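Local coordinates for GARP domain-containing protein (Trypanosoma brucei brucei TREU927, PDB 6XZ6) that acts as a trypanosome receptor for the host complement regulator factor H, which increases transmission of the parasite to tsetse flies, at residues K45-E50 and D196-A201. Numbering follows the deposited sequence.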
loop_
_atom_site.group_PDB
_atom_site.type_symbol
_atom_site.label_atom_id
_atom_site.label_comp_id
_atom_site.label_asym_id
_atom_site.label_seq_id
_atom_site.Cartn_x
_atom_site.Cartn_y
_atom_site.Cartn_z
ATOM N N LYS A 45 17.948 15.151 12.108
ATOM C CA LYS A 45 18.034 15.641 13.478
ATOM C C LYS A 45 19.483 15.539 14.001
ATOM O O LYS A 45 19.899 16.391 14.787
ATOM C CB LYS A 45 17.042 14.919 14.384
ATOM C CG LYS A 45 15.591 15.364 14.212
ATOM C CD LYS A 45 14.717 14.617 15.199
ATOM C CE LYS A 45 13.249 14.925 15.070
ATOM N NZ LYS A 45 12.423 13.811 15.624
ATOM N N LYS A 46 20.275 14.539 13.525
ATOM C CA LYS A 46 21.688 14.385 13.931
ATOM C C LYS A 46 22.544 15.450 13.260
ATOM O O LYS A 46 23.485 15.940 13.871
ATOM C CB LYS A 46 22.260 12.968 13.650
ATOM C CG LYS A 46 21.650 11.848 14.507
ATOM C CD LYS A 46 22.052 10.444 14.006
ATOM C CE LYS A 46 20.881 9.473 13.920
ATOM N NZ LYS A 46 21.024 8.488 12.801
ATOM N N ALA A 47 22.231 15.791 12.007
ATOM C CA ALA A 47 22.905 16.840 11.245
ATOM C C ALA A 47 22.624 18.213 11.884
ATOM O O ALA A 47 23.537 19.031 11.971
ATOM C CB ALA A 47 22.420 16.814 9.803
ATOM N N ALA A 48 21.381 18.451 12.367
ATOM C CA ALA A 48 21.012 19.704 13.025
ATOM C C ALA A 48 21.705 19.860 14.387
ATOM O O ALA A 48 22.146 20.957 14.728
ATOM C CB ALA A 48 19.497 19.798 13.178
ATOM N N LYS A 49 21.808 18.774 15.160
ATOM C CA LYS A 49 22.461 18.750 16.483
ATOM C C LYS A 49 23.959 19.028 16.335
ATOM O O LYS A 49 24.519 19.807 17.107
ATOM C CB LYS A 49 22.218 17.379 17.144
ATOM C CG LYS A 49 22.511 17.299 18.640
ATOM C CD LYS A 49 22.461 15.844 19.116
ATOM C CE LYS A 49 22.122 15.709 20.573
ATOM N NZ LYS A 49 21.762 14.302 20.905
ATOM N N GLU A 50 24.586 18.431 15.310
ATOM C CA GLU A 50 26.003 18.598 14.994
ATOM C C GLU A 50 26.304 19.988 14.445
ATOM O O GLU A 50 27.336 20.567 14.796
ATOM C CB GLU A 50 26.489 17.514 14.018
ATOM C CG GLU A 50 26.644 16.141 14.649
ATOM C CD GLU A 50 27.452 15.159 13.820
ATOM O OE1 GLU A 50 28.653 14.970 14.129
ATOM O OE2 GLU A 50 26.885 14.583 12.862
ATOM N N ASP A 196 19.339 15.127 3.260
ATOM C CA ASP A 196 20.548 15.464 2.486
ATOM C C ASP A 196 20.860 16.940 2.644
ATOM O O ASP A 196 22.020 17.300 2.804
ATOM C CB ASP A 196 20.374 15.138 0.982
ATOM C CG ASP A 196 20.122 13.672 0.638
ATOM O OD1 ASP A 196 20.418 12.794 1.497
ATOM O OD2 ASP A 196 19.622 13.398 -0.491
ATOM N N ALA A 197 19.811 17.793 2.608
ATOM C CA ALA A 197 19.892 19.240 2.788
ATOM C C ALA A 197 20.481 19.585 4.163
ATOM O O ALA A 197 21.343 20.465 4.235
ATOM C CB ALA A 197 18.512 19.850 2.639
ATOM N N ALA A 198 20.056 18.864 5.235
ATOM C CA ALA A 198 20.567 19.046 6.595
ATOM C C ALA A 198 22.028 18.580 6.711
ATOM O O ALA A 198 22.813 19.244 7.364
ATOM C CB ALA A 198 19.690 18.321 7.599
ATOM N N ASP A 199 22.406 17.483 6.046
ATOM C CA ASP A 199 23.784 16.967 6.059
ATOM C C ASP A 199 24.750 17.955 5.436
ATOM O O ASP A 199 25.780 18.252 6.041
ATOM C CB ASP A 199 23.876 15.607 5.337
ATOM C CG ASP A 199 23.477 14.411 6.186
ATOM O OD1 ASP A 199 23.672 14.467 7.429
ATOM O OD2 ASP A 199 22.994 13.406 5.611
ATOM N N ASP A 200 24.394 18.483 4.249
ATOM C CA ASP A 200 25.167 19.474 3.490
ATOM C C ASP A 200 25.434 20.727 4.332
ATOM O O ASP A 200 26.558 21.232 4.322
ATOM C CB ASP A 200 24.424 19.874 2.191
ATOM C CG ASP A 200 24.220 18.790 1.129
ATOM O OD1 ASP A 200 24.726 17.651 1.319
ATOM O OD2 ASP A 200 23.543 19.072 0.116
ATOM N N ALA A 201 24.397 21.216 5.062
ATOM C CA ALA A 201 24.457 22.376 5.945
ATOM C C ALA A 201 25.323 22.072 7.169
ATOM O O ALA A 201 26.133 22.913 7.533
ATOM C CB ALA A 201 23.054 22.799 6.364
#
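Ala47 and Ala198 join two long helices, 4-61 and 165-208, in the elongated helical bundle of this GARP-family receptor. The backbones approach closely, with Ala47 CA 5.3 Å from Asp199 CA, and the small side chains of Ala47 and Ala198 probably allow this. The methyl of each alanine is directed toward the other helix, and the two meet at 3.8 Å, measured from Ala47 CB to Ala198 CB. Ala47 CB also reaches the backbone, 3.5 Å from Ala198 O, a van der Waals approach rather than a polar bond. Helix 67-125 extends this apolar seam, with Ala86 packing on Ala198.

Asp199 completes the contact from its side-chain end. The bond from Asp199 CA to CB heads away from residues 45-50, leaving CB 4.8 Å from Ala47 CB. Because CG stands anti to the carbonyl carbon (chi1 -82°), the side chain bends back and CG lies 4.5 Å from Ala47 CB. Lys202 offers OD1 a long, weak ion pair, whereas Glu43 brings a like charge close; Glu43 would tend to raise the carboxylate's pKa and Lys202 to lower it, so their effects probably oppose each other. Of the two carboxylate oxygens, OD2 stays 5.4 Å from Ala47 CB and OD1 is the nearer: Asp199 OD1 lies 3.6 Å from Ala47 CB.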